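Local coordinates for protein L-asparaginase I (Vibrio cholerae, PDB 2OCD) that probably hydrolyses L-asparagine to L-aspartate and ammonium, working as a homotetramer, at residues B[269-274]-B[301-306]; B[243-248]-B[284-289]. All blocks are in the same frame, centred on the assembly; numbering follows the deposited sequence.

Both contacts lie in the C-terminal domain, with centres about 14 Å apart. Contact 1 is buried and joins the end of a core strand to the start of a helix. Contact 2 is at the surface and joins two loops. Along the chain their segments alternate. The two contacts meet through Asn-270 ND2 and Gly-246 O, a probable hydrogen bond of 3.3 Å. Cys-274 also packs on Gly-244. Both lie away from the predicted catalytic residues of their own chain, but both reach the second subunit. There Asn-247 ND2 makes a weak hydrogen bond to Asp-92 OD2, the link to a predicted substrate site. This is consistent with the asparaginase family, whose active sites lie between subunits.

Contact 1: B[269-274]-B[301-306]; sequences VNLTQC and MTPEAA
The flat peptide group between Thr-302 and Pro-303 carries a methyl of Leu-271 over the margin of one face. Leu-271 CD1 stands above the plane, 3.6 Å from Pro-303 N. It is displaced past that nitrogen, to a place between Pro-303 CA and Thr-302 O. The methyl meets the proline ring along N and CA; the distance from CD1 to Pro-303 CD is longer, 4.1 Å. Beyond the peptide, CD1 also touches Ala-306 CB, in the first turn of the helix, at 3.8 Å. The second branch of the leucine goes to Met-301, modelled as selenomethionine. Leu-271 CD2 is 3.9 Å from Met-301 CB, and the two side chains cross at about a right angle. With CG anti to the carbonyl carbon (chi1 -59°), Leu-271 carries its branch point toward 301-306, where CD1 and CD2 part. Met-301 bends at chi3 (-74°), and its CE ends 4.4 Å from Val-269 CG2. Met-327 of helix 320-327 packs on both Val-269 and Met-301.

One water bridges the two backbones. It accepts from Thr-272 N at 3.1 Å and donates weakly to Met-301 O. Thr-302 is the N-cap of helix 303-315, and its OG1 accepts from Ala-305 N at 2.8 Å. Glu-304, in the first turn, forms a salt bridge with Arg-162.

Val-269 and Leu-271 both point toward 301-306, and Ile-239 of the neighbouring strand 237-242 touches both of them and Ala-306. This is the packing of a capped helix N-terminus against one face of a parallel sheet, as expected in the alpha/beta C-terminal domain of the asparaginases.

Contact 2: B[243-248]-B[284-289]; sequences FGVGNA and YATGCA
Thr-286 sets its CB and CG2 against the amide oxygen of Asn-247. OD1 of Asn-247 is 3.2 Å from Thr-286 CB and 3.3 Å from Thr-286 CG2. The two side chains cross obliquely. Asn-247 CG lies anti to the carbonyl carbon (chi1 -75°), a rotation that swings the amide over so that OD1 reaches Thr-286. Thr-286 CG2 also approaches two backbone oxygens: Val-245 O at 3.7 Å and Gly-246 O at 3.8 Å. CB and CG2 of Thr-286 thus lie against three oxygens of loop 243-248. Thr-286 turns its hydroxyl another way. OG1 donates to Gly-287 O at 3.0 Å, tilted 31° from the carbonyl plane. Beside this group, Val-245 CG1 meets Ala-285 CB at 4.1 Å, a small apolar patch. Asn-280 packs on both of these residues. Asn-247 also packs on Ser-61 of the second subunit and gives its weak hydrogen bond to Asp-92 there.

Backbone bonds shape the loop 243-248. Phe-243 O accepts from Gly-246 N at 2.8 Å and from Asn-247 N at 2.9 Å. Gly-246 has a positive phi (125°). Gly-246 and Asn-247 both face Phe-243, which makes a G1 beta bulge in the loop after strand 237-242.

Contact 1: B[269-274]-B[301-306]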
# COMPACT_ATOMS: atom_id res chain seq x y z
N VAL B 269 -23.28 -13.67 22.30
CA VAL B 269 -21.95 -13.81 21.74
C VAL B 269 -21.39 -12.42 21.63
O VAL B 269 -22.08 -11.48 21.25
CB VAL B 269 -21.99 -14.51 20.36
CG1 VAL B 269 -22.84 -13.75 19.38
CG2 VAL B 269 -20.55 -14.75 19.78
N ASN B 270 -20.13 -12.30 22.02
CA ASN B 270 -19.49 -11.02 22.06
C ASN B 270 -18.52 -10.90 20.87
O ASN B 270 -17.54 -11.59 20.86
CB ASN B 270 -18.78 -10.89 23.43
CG ASN B 270 -17.92 -9.62 23.54
OD1 ASN B 270 -18.01 -8.67 22.70
ND2 ASN B 270 -17.06 -9.61 24.57
N LEU B 271 -18.82 -10.05 19.88
CA LEU B 271 -17.87 -9.71 18.81
C LEU B 271 -17.36 -8.29 18.96
O LEU B 271 -18.02 -7.46 19.53
CB LEU B 271 -18.52 -9.73 17.46
CG LEU B 271 -19.20 -10.95 16.87
CD1 LEU B 271 -19.43 -10.62 15.40
CD2 LEU B 271 -18.36 -12.21 17.00
N THR B 272 -16.20 -7.97 18.39
CA THR B 272 -15.72 -6.58 18.41
C THR B 272 -16.37 -5.69 17.31
O THR B 272 -16.61 -6.15 16.21
CB THR B 272 -14.16 -6.54 18.31
OG1 THR B 272 -13.68 -5.22 18.59
CG2 THR B 272 -13.67 -7.03 16.91
N GLN B 273 -16.69 -4.44 17.62
CA GLN B 273 -17.10 -3.49 16.58
C GLN B 273 -15.89 -2.96 15.77
O GLN B 273 -16.06 -2.44 14.69
CB GLN B 273 -18.06 -2.39 17.09
CG GLN B 273 -17.53 -1.36 18.06
CD GLN B 273 -18.64 -0.55 18.83
OE1 GLN B 273 -19.53 -1.11 19.50
NE2 GLN B 273 -18.55 0.77 18.74
N CYS B 274 -14.65 -3.19 16.22
CA CYS B 274 -13.45 -2.98 15.35
C CYS B 274 -13.38 -3.88 14.12
O CYS B 274 -13.90 -4.99 14.14
CB CYS B 274 -12.21 -3.26 16.15
SG CYS B 274 -12.03 -2.04 17.35
N MSE B 301 -14.54 -13.34 14.70
CA MSE B 301 -15.53 -13.65 13.71
C MSE B 301 -16.05 -12.37 13.13
O MSE B 301 -16.16 -11.40 13.80
CB MSE B 301 -16.69 -14.43 14.31
CG MSE B 301 -16.45 -15.92 14.32
SE MSE B 301 -18.08 -17.01 14.56
CE MSE B 301 -18.38 -16.65 16.49
N THR B 302 -16.33 -12.39 11.84
CA THR B 302 -17.16 -11.38 11.20
C THR B 302 -18.63 -11.53 11.73
O THR B 302 -19.04 -12.60 12.26
CB THR B 302 -17.11 -11.55 9.72
OG1 THR B 302 -17.69 -12.82 9.39
CG2 THR B 302 -15.67 -11.49 9.25
N PRO B 303 -19.37 -10.44 11.76
CA PRO B 303 -20.80 -10.48 12.03
C PRO B 303 -21.49 -11.50 11.18
O PRO B 303 -22.34 -12.26 11.68
CB PRO B 303 -21.28 -9.11 11.59
CG PRO B 303 -20.05 -8.18 11.89
CD PRO B 303 -18.84 -9.07 11.62
N GLU B 304 -21.10 -11.51 9.91
CA GLU B 304 -21.72 -12.40 8.96
C GLU B 304 -21.38 -13.86 9.27
O GLU B 304 -22.28 -14.69 9.25
CB GLU B 304 -21.50 -11.97 7.49
CG GLU B 304 -20.18 -11.29 7.21
CD GLU B 304 -20.14 -9.76 7.46
OE1 GLU B 304 -20.56 -8.96 6.57
OE2 GLU B 304 -19.59 -9.39 8.52
N ALA B 305 -20.14 -14.20 9.62
CA ALA B 305 -19.90 -15.60 10.00
C ALA B 305 -20.71 -15.88 11.25
O ALA B 305 -21.15 -17.03 11.47
CB ALA B 305 -18.41 -15.93 10.20
N ALA B 306 -20.94 -14.84 12.06
CA ALA B 306 -21.52 -15.01 13.40
C ALA B 306 -23.03 -15.24 13.34
O ALA B 306 -23.60 -15.98 14.15
CB ALA B 306 -21.18 -13.81 14.27
O HOH W 1 -15.11 -10.50 16.94

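Contact 2: B[243-248]-B[284-289]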
# COMPACT_ATOMS: atom_id res chain seq x y z
N PHE B 243 -16.55 -2.72 22.26
CA PHE B 243 -15.30 -1.95 21.95
C PHE B 243 -13.97 -2.68 22.08
O PHE B 243 -13.76 -3.56 22.92
CB PHE B 243 -15.18 -0.71 22.82
CG PHE B 243 -16.49 -0.01 23.08
CD1 PHE B 243 -17.16 0.62 22.06
CD2 PHE B 243 -17.02 0.02 24.34
CE1 PHE B 243 -18.35 1.27 22.29
CE2 PHE B 243 -18.19 0.70 24.57
CZ PHE B 243 -18.85 1.33 23.54
N GLY B 244 -13.04 -2.19 21.27
CA GLY B 244 -11.69 -2.76 21.21
C GLY B 244 -11.75 -4.26 21.39
O GLY B 244 -12.40 -4.96 20.62
N VAL B 245 -11.12 -4.77 22.44
CA VAL B 245 -10.85 -6.21 22.55
C VAL B 245 -11.99 -6.97 23.24
O VAL B 245 -11.88 -8.16 23.56
CB VAL B 245 -9.48 -6.43 23.24
CG1 VAL B 245 -9.40 -7.77 23.76
CG2 VAL B 245 -8.33 -6.20 22.21
N GLY B 246 -13.09 -6.28 23.43
CA GLY B 246 -14.32 -6.94 23.80
C GLY B 246 -14.90 -6.37 25.07
O GLY B 246 -15.38 -7.13 25.91
N ASN B 247 -14.85 -5.05 25.20
CA ASN B 247 -15.16 -4.39 26.45
C ASN B 247 -16.55 -3.77 26.42
O ASN B 247 -16.87 -3.02 25.49
CB ASN B 247 -14.16 -3.28 26.70
CG ASN B 247 -12.84 -3.79 27.15
OD1 ASN B 247 -12.77 -4.56 28.11
ND2 ASN B 247 -11.77 -3.39 26.46
N ALA B 248 -17.33 -4.06 27.46
CA ALA B 248 -18.63 -3.42 27.65
C ALA B 248 -18.64 -2.37 28.78
O ALA B 248 -17.79 -2.38 29.65
CB ALA B 248 -19.70 -4.46 27.94
N TYR B 284 -7.63 -11.25 32.00
CA TYR B 284 -6.73 -10.08 32.05
C TYR B 284 -7.18 -8.95 31.09
O TYR B 284 -7.37 -7.84 31.54
CB TYR B 284 -5.24 -10.41 31.79
CG TYR B 284 -4.55 -11.26 32.85
CD1 TYR B 284 -4.77 -11.04 34.21
CD2 TYR B 284 -3.67 -12.28 32.49
CE1 TYR B 284 -4.14 -11.84 35.18
CE2 TYR B 284 -3.04 -13.08 33.45
CZ TYR B 284 -3.27 -12.84 34.78
OH TYR B 284 -2.64 -13.62 35.71
N ALA B 285 -7.37 -9.22 29.79
CA ALA B 285 -7.65 -8.14 28.87
C ALA B 285 -8.91 -7.33 29.27
O ALA B 285 -8.83 -6.10 29.42
CB ALA B 285 -7.73 -8.61 27.44
N THR B 286 -10.06 -8.00 29.45
CA THR B 286 -11.31 -7.27 29.68
C THR B 286 -11.95 -7.44 31.07
O THR B 286 -13.00 -6.82 31.33
CB THR B 286 -12.38 -7.72 28.68
OG1 THR B 286 -12.79 -9.06 29.00
CG2 THR B 286 -11.86 -7.58 27.22
N GLY B 287 -11.35 -8.27 31.94
CA GLY B 287 -12.03 -8.81 33.13
C GLY B 287 -13.05 -9.91 32.77
O GLY B 287 -13.07 -10.41 31.64
N CYS B 288 -13.91 -10.24 33.73
CA CYS B 288 -14.85 -11.34 33.59
C CYS B 288 -16.29 -10.95 33.80
O CYS B 288 -17.14 -11.83 33.94
CB CYS B 288 -14.53 -12.41 34.64
SG CYS B 288 -12.81 -12.75 34.81
N ALA B 289 -16.58 -9.65 33.85
CA ALA B 289 -17.97 -9.16 34.11
C ALA B 289 -18.89 -9.89 33.17
O ALA B 289 -19.95 -10.39 33.56
CB ALA B 289 -18.09 -7.65 33.88